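Local coordinates for gamma-glutamyl-gamma-aminobutyraldehyde dehydrogenase (Burkholderia cenocepacia, PDB 4LIH), which probably oxidises gamma-glutamyl-gamma-aminobutyraldehyde and related aldehydes to carboxylic acids with NAD(P)+, at residues 29-33 / 34-38; 208-211 / 212-216; 296-299 / 300-304; 457-461 / 462-466. All coordinates share one frame; numbering follows the deposited sequence.

Overall arrangement
The four contacts form two touching pairs on opposite sides of the chain's centre. Interactions 1 and 2 have centres about 10 Å apart. There the hairpin 29-38 lies against helix 206-218, and Phe31 CB meets Ala212 CB at 3.5 Å. Interactions 3 and 4 have centres about 12 Å apart. There Tyr463 CD1 packs on Ala300 CB at 3.3 Å, joining the loop after strand 457-460 to helix 290-302. The second pair is near bound MES, probably from the crystallisation liquor, which may mark a pocket: the side chains of Tyr303 and Asp464 lie about 4 and 3 Å from it. The Trp459 side chain is about 11 Å from that of Glu274, the predicted active-site residue.

Interaction 1: residues 29-33 / 34-38; sequences RAFID and GASRD
Arg37 NH2 donates to two waters, and both lead back to Asp33. Water 2 accepts from Arg37 NH2 at 2.7 Å and donates to Asp33 OD2. Water 3 accepts from the same nitrogen and donates to Asp33 O at 2.9 Å. The nearest direct approach of the charged groups, Asp33 OD2 to Arg37 NH2, is 4.2 Å, beyond a salt bridge. Asp33 OD1 has a salt bridge to Arg76 instead. The Arg37 chain is extended from CG to NE and runs back along the hairpin. This lays its guanidinium over Ile32 CG2, which sits 3.8 Å off the plane, over the centre.

The backbone is a beta hairpin. Asp33 and Gly34 both have positive phi, as in a type I' turn. Arg37 N bonds Ala30 O at 2.8 Å, and Ile32 N bonds Ala35 O at 3.0 Å. Phe31 and Ser36 are on the face opposite Ala30 and Arg37. With Phe31 CG anti to the backbone N (chi1 -162°), the ring covers the turn, and Ala35 N lies 3.5 Å above one face, toward the rim. Ser36 CB lies over the centre of one face of the Arg29 guanidinium, whose salt bridge is to Glu27.

Helix 64-80 covers Ile32 and Arg37. Helix 206-218 packs on Phe31 and Ser36, and the backbone of Phe31 bonds that of Val227 in strand 225-227.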
loop_
_atom_site.group_PDB
_atom_site.type_symbol
_atom_site.label_atom_id
_atom_site.label_comp_id
_atom_site.label_asym_id
_atom_site.label_seq_id
_atom_site.Cartn_x
_atom_site.Cartn_y
_atom_site.Cartn_z
ATOM N N ARG A 29 19.637 -35.863 16.819
ATOM C CA ARG A 29 18.441 -35.759 17.648
ATOM C C ARG A 29 17.425 -34.707 17.150
ATOM O O ARG A 29 17.781 -33.749 16.486
ATOM C CB ARG A 29 18.829 -35.470 19.089
ATOM C CG ARG A 29 19.527 -36.680 19.762
ATOM C CD ARG A 29 20.077 -36.370 21.150
ATOM N NE ARG A 29 21.169 -35.415 21.067
ATOM C CZ ARG A 29 21.753 -34.799 22.099
ATOM N NH1 ARG A 29 21.320 -34.970 23.314
ATOM N NH2 ARG A 29 22.743 -33.950 21.887
ATOM N N ALA A 30 16.148 -34.940 17.481
ATOM C CA ALA A 30 15.092 -33.944 17.386
ATOM C C ALA A 30 15.445 -32.754 18.233
ATOM O O ALA A 30 16.188 -32.878 19.227
ATOM C CB ALA A 30 13.781 -34.515 17.888
ATOM N N PHE A 31 14.906 -31.596 17.872
ATOM C CA PHE A 31 15.031 -30.432 18.693
ATOM C C PHE A 31 13.650 -29.946 19.088
ATOM O O PHE A 31 12.908 -29.381 18.257
ATOM C CB PHE A 31 15.766 -29.281 18.005
ATOM C CG PHE A 31 16.268 -28.235 18.980
ATOM C CD1 PHE A 31 15.467 -27.149 19.366
ATOM C CD2 PHE A 31 17.533 -28.330 19.502
ATOM C CE1 PHE A 31 15.935 -26.204 20.246
ATOM C CE2 PHE A 31 18.006 -27.409 20.426
ATOM C CZ PHE A 31 17.204 -26.330 20.776
ATOM N N ILE A 32 13.320 -30.137 20.368
ATOM C CA ILE A 32 11.971 -29.933 20.823
ATOM C C ILE A 32 12.039 -29.175 22.125
ATOM O O ILE A 32 12.699 -29.639 23.064
ATOM C CB ILE A 32 11.201 -31.284 20.979
ATOM C CG1 ILE A 32 11.022 -31.997 19.642
ATOM C CG2 ILE A 32 9.827 -31.054 21.554
ATOM C CD1 ILE A 32 10.502 -33.423 19.711
ATOM N N ASP A 33 11.336 -28.040 22.177
ATOM C CA ASP A 33 11.177 -27.247 23.403
ATOM C C ASP A 33 12.517 -26.890 24.038
ATOM O O ASP A 33 12.734 -27.122 25.240
ATOM C CB ASP A 33 10.266 -27.989 24.408
ATOM C CG ASP A 33 9.706 -27.090 25.491
ATOM O OD1 ASP A 33 9.886 -25.885 25.440
ATOM O OD2 ASP A 33 9.043 -27.606 26.408
ATOM N N GLY A 34 13.414 -26.328 23.224
ATOM C CA GLY A 34 14.724 -25.815 23.668
ATOM C C GLY A 34 15.853 -26.797 23.911
ATOM O O GLY A 34 16.896 -26.414 24.467
ATOM N N ALA A 35 15.695 -28.043 23.473
ATOM C CA ALA A 35 16.693 -29.075 23.721
ATOM C C ALA A 35 16.671 -30.204 22.725
ATOM O O ALA A 35 15.607 -30.592 22.209
ATOM C CB ALA A 35 16.483 -29.634 25.124
ATOM N N SER A 36 17.840 -30.764 22.465
ATOM C CA SER A 36 17.927 -31.980 21.685
ATOM C C SER A 36 17.271 -33.137 22.455
ATOM O O SER A 36 17.378 -33.203 23.681
ATOM C CB SER A 36 19.374 -32.304 21.295
ATOM O OG SER A 36 19.932 -31.248 20.549
ATOM N N ARG A 37 16.544 -34.004 21.748
ATOM C CA ARG A 37 15.876 -35.153 22.372
ATOM C C ARG A 37 15.954 -36.342 21.470
ATOM O O ARG A 37 15.808 -36.200 20.246
ATOM C CB ARG A 37 14.392 -34.875 22.575
ATOM C CG ARG A 37 14.051 -33.813 23.576
ATOM C CD ARG A 37 12.534 -33.737 23.674
ATOM N NE ARG A 37 12.113 -32.623 24.513
ATOM C CZ ARG A 37 10.881 -32.487 24.992
ATOM N NH1 ARG A 37 9.962 -33.408 24.752
ATOM N NH2 ARG A 37 10.583 -31.443 25.745
ATOM N N ASP A 38 16.135 -37.528 22.054
ATOM C CA ASP A 38 15.942 -38.744 21.275
ATOM C C ASP A 38 14.446 -38.884 21.006
ATOM O O ASP A 38 13.641 -38.322 21.747
ATOM C CB ASP A 38 16.486 -39.970 22.019
ATOM C CG ASP A 38 18.000 -39.949 22.133
ATOM O OD1 ASP A 38 18.677 -39.576 21.149
ATOM O OD2 ASP A 38 18.503 -40.277 23.227
HETATM O O HOH W 1 18.994 -31.451 18.005
HETATM O O HOH W 2 8.252 -30.175 26.381
HETATM O O HOH W 3 13.137 -29.807 26.147
#

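Interaction 2: residues 208-211 / 212-216; sequences AIRV and AQLAF
This is a contact between successive turns of one alpha helix, 206-218, the helix of the beta-alpha-beta unit formed with strands 195-199 and 225-227. Arg210 carries the side-chain part, reaching Gln213 and Leu214 one turn on. Its CG is anti to the backbone N, and a bend at chi2 (58°) turns the chain forward along the helix. Leu214 CG then lies over one face of the guanidinium, and Leu214 CD2 is 3.7 Å from Arg210 NH1. Gln213 has its CB at the guanidinium edge, in the plane. Its amide plane stands 77° from the guanidinium plane, and Gln213 OE1 receives only a weak bond of 3.4 Å from Arg210 NH1. Gln213 has a second conformer, which makes this bond doubtful.

Backbone bonds carry the turn. Leu214 N bonds Arg210 O at 3.3 Å. Ala215 N reaches Val211 O at 2.7 Å, and Val211 O also accepts from Trp98 NE1. Ala212 N bonds Ala208 O at 3.2 Å. The small side chains of Ala208, Ala212 and Ala215 lie against strand 225-227.

The main polar partner of Arg210 is Glu108, through a salt bridge at NE, and Leu109 and Leu112 of helix 106-117 touch its side chain. The guanidinium therefore combines charge pairing with apolar packing. The carboxylate probably offsets its charge, while Leu214 gives one face a hydrocarbon neighbour.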
loop_
_atom_site.group_PDB
_atom_site.type_symbol
_atom_site.label_atom_id
_atom_site.label_comp_id
_atom_site.label_asym_id
_atom_site.label_seq_id
_atom_site.Cartn_x
_atom_site.Cartn_y
_atom_site.Cartn_z
ATOM N N ALA A 208 18.146 -28.859 9.068
ATOM C CA ALA A 208 17.001 -28.468 9.873
ATOM C C ALA A 208 17.358 -28.566 11.346
ATOM O O ALA A 208 17.160 -27.626 12.128
ATOM C CB ALA A 208 15.816 -29.381 9.586
ATOM N N ILE A 209 17.831 -29.762 11.706
ATOM C CA ILE A 209 18.286 -30.053 13.053
ATOM C C ILE A 209 19.332 -29.039 13.478
ATOM O O ILE A 209 19.215 -28.444 14.547
ATOM C CB ILE A 209 18.840 -31.501 13.169
ATOM C CG1 ILE A 209 17.719 -32.526 12.979
ATOM C CG2 ILE A 209 19.512 -31.688 14.525
ATOM C CD1 ILE A 209 18.116 -33.984 13.017
ATOM N N ARG A 210 20.352 -28.836 12.659
ATOM C CA ARG A 210 21.430 -27.919 13.009
ATOM C C ARG A 210 20.936 -26.496 13.284
ATOM O O ARG A 210 21.320 -25.903 14.306
ATOM C CB ARG A 210 22.539 -27.912 11.935
ATOM C CG ARG A 210 23.815 -27.167 12.322
ATOM C CD ARG A 210 24.404 -27.774 13.597
ATOM N NE ARG A 210 25.638 -27.087 14.039
ATOM C CZ ARG A 210 25.780 -26.295 15.107
ATOM N NH1 ARG A 210 24.804 -26.068 15.972
ATOM N NH2 ARG A 210 26.951 -25.730 15.334
ATOM N N VAL A 211 20.076 -25.951 12.420
ATOM C CA VAL A 211 19.631 -24.544 12.556
ATOM C C VAL A 211 18.719 -24.345 13.768
ATOM O O VAL A 211 18.576 -23.218 14.289
ATOM C CB VAL A 211 18.971 -23.946 11.285
ATOM C CG1 VAL A 211 19.934 -23.959 10.103
ATOM C CG2 VAL A 211 17.658 -24.617 10.917
ATOM N N ALA A 212 18.129 -25.450 14.222
ATOM C CA ALA A 212 17.304 -25.453 15.434
ATOM C C ALA A 212 18.148 -25.104 16.649
ATOM O O ALA A 212 17.730 -24.316 17.480
ATOM C CB ALA A 212 16.659 -26.815 15.642
ATOM N N GLN A 213 19.332 -25.722 16.711
ATOM C CA GLN A 213 20.300 -25.483 17.762
ATOM C C GLN A 213 20.731 -24.020 17.740
ATOM O O GLN A 213 20.731 -23.343 18.767
ATOM C CB GLN A 213 21.511 -26.412 17.583
ATOM C CG GLN A 213 21.182 -27.896 17.738
ATOM C CD GLN A 213 22.405 -28.803 17.643
ATOM O OE1 GLN A 213 23.072 -28.865 16.611
ATOM N NE2 GLN A 213 22.671 -29.549 18.716
ATOM N N LEU A 214 21.050 -23.535 16.543
ATOM C CA LEU A 214 21.447 -22.135 16.341
ATOM C C LEU A 214 20.316 -21.182 16.688
ATOM O O LEU A 214 20.556 -20.147 17.258
ATOM C CB LEU A 214 21.938 -21.902 14.924
ATOM C CG LEU A 214 23.151 -22.729 14.516
ATOM C CD1 LEU A 214 23.406 -22.448 13.048
ATOM C CD2 LEU A 214 24.405 -22.478 15.386
ATOM N N ALA A 215 19.078 -21.580 16.429
ATOM C CA ALA A 215 17.918 -20.745 16.759
ATOM C C ALA A 215 17.835 -20.478 18.260
ATOM O O ALA A 215 17.665 -19.335 18.693
ATOM C CB ALA A 215 16.630 -21.412 16.276
ATOM N N PHE A 216 17.937 -21.534 19.040
ATOM C CA PHE A 216 17.938 -21.418 20.487
ATOM C C PHE A 216 19.154 -20.612 20.978
ATOM O O PHE A 216 19.019 -19.775 21.860
ATOM C CB PHE A 216 17.897 -22.811 21.149
ATOM C CG PHE A 216 17.734 -22.760 22.654
ATOM C CD1 PHE A 216 16.522 -22.375 23.225
ATOM C CD2 PHE A 216 18.785 -23.072 23.498
ATOM C CE1 PHE A 216 16.348 -22.324 24.610
ATOM C CE2 PHE A 216 18.628 -22.981 24.896
ATOM C CZ PHE A 216 17.406 -22.607 25.438
#

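Interaction 3: residues 296-299 / 300-304; sequences TAAG and AIFYN
Ala298 O accepts two backbone N-H groups as helix 290-302 comes to its end. Phe302 N bonds it at 2.9 Å, nearly along the C=O axis. Ile301 N comes to the same oxygen at 3.3 Å, but from 59° above the carbonyl plane. The helix belongs to the beta-alpha-beta unit of strand 280-283, helix 290-302 and strand 314-318. Tyr303, the first residue to leave helical angles, still bonds Gly299 O through its N at 3.1 Å.

The side chains add a short apolar line. Phe302 CG is anti to its carbonyl carbon (chi1 -56°), which brings the ring back along the helix to Ala298. Ala298 CB meets Phe302 CD2 at 3.9 Å. Ile301 holds its CG2 methyl over the centre of one Phe302 ring face. Ala332 and Ala333 of helix 319-333 touch Ala298 and Phe302, respectively, and Pro391 and Val393 of strand 388-395 also meet the ring. On another side of the helix, the Tyr303 ring turns away from Gly299 toward Asp123 and Val127 of helix 121-142.

Tyr303 CB stays close to the last turn, 3.0 Å from Gly299 O. Ala300 CB rests 3.3 Å from Thr296 O.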
loop_
_atom_site.group_PDB
_atom_site.type_symbol
_atom_site.label_atom_id
_atom_site.label_comp_id
_atom_site.label_asym_id
_atom_site.label_seq_id
_atom_site.Cartn_x
_atom_site.Cartn_y
_atom_site.Cartn_z
ATOM N N THR A 296 21.451 -20.899 -20.278
ATOM C CA THR A 296 20.412 -20.750 -19.213
ATOM C C THR A 296 19.374 -21.873 -19.318
ATOM O O THR A 296 18.869 -22.328 -18.296
ATOM C CB THR A 296 19.764 -19.357 -19.335
ATOM O OG1 THR A 296 20.791 -18.382 -19.174
ATOM C CG2 THR A 296 18.687 -19.086 -18.309
ATOM N N ALA A 297 19.063 -22.322 -20.535
ATOM C CA ALA A 297 18.143 -23.460 -20.738
ATOM C C ALA A 297 18.715 -24.745 -20.145
ATOM O O ALA A 297 17.970 -25.539 -19.532
ATOM C CB ALA A 297 17.800 -23.653 -22.217
ATOM N N ALA A 298 20.036 -24.930 -20.286
ATOM C CA ALA A 298 20.732 -26.026 -19.625
ATOM C C ALA A 298 20.680 -25.875 -18.129
ATOM O O ALA A 298 20.360 -26.846 -17.461
ATOM C CB ALA A 298 22.176 -26.170 -20.112
ATOM N N GLY A 299 20.945 -24.670 -17.597
ATOM C CA GLY A 299 20.906 -24.475 -16.146
ATOM C C GLY A 299 19.504 -24.686 -15.574
ATOM O O GLY A 299 19.341 -25.153 -14.463
ATOM N N ALA A 300 18.494 -24.390 -16.373
ATOM C CA ALA A 300 17.127 -24.411 -15.893
ATOM C C ALA A 300 16.680 -25.825 -15.572
ATOM O O ALA A 300 15.732 -26.005 -14.870
ATOM C CB ALA A 300 16.201 -23.772 -16.927
ATOM N N ILE A 301 17.337 -26.811 -16.155
ATOM C CA ILE A 301 16.946 -28.214 -16.046
ATOM C C ILE A 301 18.002 -29.081 -15.423
ATOM O O ILE A 301 17.702 -30.156 -14.977
ATOM C CB ILE A 301 16.527 -28.778 -17.449
ATOM C CG1 ILE A 301 15.975 -30.216 -17.377
ATOM C CG2 ILE A 301 17.680 -28.718 -18.480
ATOM C CD1 ILE A 301 14.829 -30.390 -16.358
ATOM N N PHE A 302 19.261 -28.634 -15.410
ATOM C CA PHE A 302 20.330 -29.463 -14.883
ATOM C C PHE A 302 20.858 -28.974 -13.543
ATOM O O PHE A 302 21.440 -29.774 -12.820
ATOM C CB PHE A 302 21.482 -29.586 -15.919
ATOM C CG PHE A 302 21.043 -30.107 -17.269
ATOM C CD1 PHE A 302 20.125 -31.116 -17.382
ATOM C CD2 PHE A 302 21.583 -29.586 -18.425
ATOM C CE1 PHE A 302 19.717 -31.589 -18.624
ATOM C CE2 PHE A 302 21.181 -30.044 -19.641
ATOM C CZ PHE A 302 20.250 -31.066 -19.740
ATOM N N TYR A 303 20.649 -27.699 -13.209
ATOM C CA TYR A 303 20.933 -27.175 -11.878
ATOM C C TYR A 303 20.212 -27.985 -10.767
ATOM O O TYR A 303 19.040 -28.290 -10.869
ATOM C CB TYR A 303 20.564 -25.680 -11.733
ATOM C CG TYR A 303 20.952 -25.197 -10.346
ATOM C CD1 TYR A 303 22.258 -24.864 -10.080
ATOM C CD2 TYR A 303 20.039 -25.102 -9.316
ATOM C CE1 TYR A 303 22.662 -24.452 -8.833
ATOM C CE2 TYR A 303 20.448 -24.685 -8.045
ATOM C CZ TYR A 303 21.781 -24.371 -7.852
ATOM O OH TYR A 303 22.317 -23.968 -6.686
ATOM N N ASN A 304 20.934 -28.315 -9.709
ATOM C CA ASN A 304 20.416 -29.200 -8.658
ATOM C C ASN A 304 19.884 -30.518 -9.176
ATOM O O ASN A 304 18.909 -31.067 -8.694
ATOM C CB ASN A 304 19.326 -28.483 -7.865
ATOM C CG ASN A 304 19.269 -28.937 -6.449
ATOM O OD1 ASN A 304 20.273 -28.945 -5.773
ATOM N ND2 ASN A 304 18.093 -29.338 -5.993
#

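Interaction 4: residues 457-461 / 462-466; sequences TVWVN and CYDEG
Trp459 and Tyr463 meet obliquely. Their six-membered rings have centroids 4.3 Å apart and planes 46° from each other. The indole comes in by a corner: Trp459 CZ3 lies over one face of the Tyr463 ring, toward the rim, 3.3 Å from Tyr463 CZ. The chain after Tyr463 then crosses the indole, and Asp464 N sits 3.1 Å above the plane, over its centre. Thr457 CG2 lies over the opposite face, toward the rim. Trp459 CG is anti to the carbonyl carbon (chi1 -63°), which turns the indole toward loop 462-466.

Trp459 is on strand 457-460, within this chain at the edge of the sheet that holds strand 435-439. The sheet continues through a parallel pairing with a strand of the second subunit. Glu465 makes a salt bridge to Arg502 and a hydrogen bond to His156, both of the second subunit.

At the ring edge, Trp459 NE1 donates to water 4 at 3.0 Å, and the water donates to Glu465 O at 2.7 Å. Tyr463 OH bonds Thr310 O. Cys462 SG makes an oblique sulfur-aromatic contact, 4.7 Å from the centroid of the Trp459 five-membered ring. Cys462 O is buried without a polar partner, 3.3 Å from Trp459 CB.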
loop_
_atom_site.group_PDB
_atom_site.type_symbol
_atom_site.label_atom_id
_atom_site.label_comp_id
_atom_site.label_asym_id
_atom_site.label_seq_id
_atom_site.Cartn_x
_atom_site.Cartn_y
_atom_site.Cartn_z
ATOM N N THR A 457 5.349 -17.443 -11.517
ATOM C CA THR A 457 6.546 -16.670 -11.894
ATOM C C THR A 457 6.798 -16.743 -13.389
ATOM O O THR A 457 6.847 -17.834 -13.961
ATOM C CB THR A 457 7.810 -17.158 -11.142
ATOM O OG1 THR A 457 7.602 -17.166 -9.731
ATOM C CG2 THR A 457 9.070 -16.314 -11.432
ATOM N N VAL A 458 6.915 -15.592 -14.073
ATOM C CA VAL A 458 7.263 -15.589 -15.458
ATOM C C VAL A 458 8.584 -14.821 -15.610
ATOM O O VAL A 458 8.694 -13.656 -15.191
ATOM C CB VAL A 458 6.159 -14.998 -16.375
ATOM C CG1 VAL A 458 6.635 -14.973 -17.805
ATOM C CG2 VAL A 458 4.851 -15.799 -16.265
ATOM N N TRP A 459 9.599 -15.531 -16.089
ATOM C CA TRP A 459 10.899 -14.948 -16.394
ATOM C C TRP A 459 10.973 -14.528 -17.891
ATOM O O TRP A 459 10.539 -15.266 -18.802
ATOM C CB TRP A 459 12.017 -15.927 -16.093
ATOM C CG TRP A 459 12.152 -16.329 -14.663
ATOM C CD1 TRP A 459 12.621 -15.573 -13.631
ATOM C CD2 TRP A 459 11.854 -17.606 -14.121
ATOM N NE1 TRP A 459 12.619 -16.304 -12.470
ATOM C CE2 TRP A 459 12.150 -17.556 -12.737
ATOM C CE3 TRP A 459 11.410 -18.810 -14.673
ATOM C CZ2 TRP A 459 11.979 -18.673 -11.891
ATOM C CZ3 TRP A 459 11.258 -19.898 -13.847
ATOM C CH2 TRP A 459 11.562 -19.847 -12.493
ATOM N N VAL A 460 11.470 -13.315 -18.133
ATOM C CA VAL A 460 11.638 -12.823 -19.497
ATOM C C VAL A 460 13.155 -12.635 -19.757
ATOM O O VAL A 460 13.851 -11.914 -19.037
ATOM C CB VAL A 460 10.794 -11.537 -19.798
ATOM C CG1 VAL A 460 11.081 -11.042 -21.219
ATOM C CG2 VAL A 460 9.293 -11.803 -19.583
ATOM N N ASN A 461 13.680 -13.333 -20.759
ATOM C CA ASN A 461 15.116 -13.273 -21.078
ATOM C C ASN A 461 15.997 -13.651 -19.899
ATOM O O ASN A 461 17.089 -13.149 -19.759
ATOM C CB ASN A 461 15.515 -11.903 -21.689
ATOM C CG ASN A 461 14.704 -11.556 -22.889
ATOM O OD1 ASN A 461 14.230 -12.448 -23.586
ATOM N ND2 ASN A 461 14.563 -10.256 -23.188
ATOM N N CYS A 462 15.467 -14.587 -19.093
ATOM C CA CYS A 462 16.134 -15.178 -17.990
ATOM C C CYS A 462 15.353 -16.435 -17.609
ATOM O O CYS A 462 14.341 -16.770 -18.247
ATOM C CB CYS A 462 16.294 -14.209 -16.773
ATOM S SG CYS A 462 14.783 -13.567 -16.076
ATOM N N TYR A 463 15.888 -17.158 -16.648
ATOM C CA TYR A 463 15.198 -18.331 -16.097
ATOM C C TYR A 463 15.802 -18.563 -14.721
ATOM O O TYR A 463 16.989 -18.574 -14.576
ATOM C CB TYR A 463 15.374 -19.585 -16.930
ATOM C CG TYR A 463 14.298 -20.544 -16.617
ATOM C CD1 TYR A 463 14.384 -21.368 -15.476
ATOM C CD2 TYR A 463 13.188 -20.630 -17.420
ATOM C CE1 TYR A 463 13.357 -22.252 -15.155
ATOM C CE2 TYR A 463 12.116 -21.477 -17.090
ATOM C CZ TYR A 463 12.224 -22.299 -15.973
ATOM O OH TYR A 463 11.184 -23.125 -15.647
ATOM N N ASP A 464 14.952 -18.692 -13.712
ATOM C CA ASP A 464 15.390 -18.952 -12.330
ATOM C C ASP A 464 16.405 -17.906 -11.916
ATOM O O ASP A 464 17.395 -18.234 -11.323
ATOM C CB ASP A 464 15.950 -20.388 -12.196
ATOM C CG ASP A 464 16.267 -20.780 -10.768
ATOM O OD1 ASP A 464 15.513 -20.344 -9.841
ATOM O OD2 ASP A 464 17.255 -21.565 -10.578
ATOM N N GLU A 465 16.090 -16.647 -12.218
ATOM C CA GLU A 465 17.000 -15.524 -12.162
ATOM C C GLU A 465 17.063 -15.030 -10.735
ATOM O O GLU A 465 16.033 -14.639 -10.135
ATOM C CB GLU A 465 16.488 -14.396 -13.066
ATOM C CG GLU A 465 17.240 -13.062 -13.002
ATOM C CD GLU A 465 18.647 -13.118 -13.569
ATOM O OE1 GLU A 465 18.871 -13.956 -14.447
ATOM O OE2 GLU A 465 19.542 -12.295 -13.162
ATOM N N GLY A 466 18.264 -15.057 -10.188
ATOM C CA GLY A 466 18.491 -14.571 -8.842
ATOM C C GLY A 466 17.698 -15.267 -7.762
ATOM O O GLY A 466 17.351 -16.475 -7.872
HETATM O O HOH W 4 13.645 -15.779 -9.678
#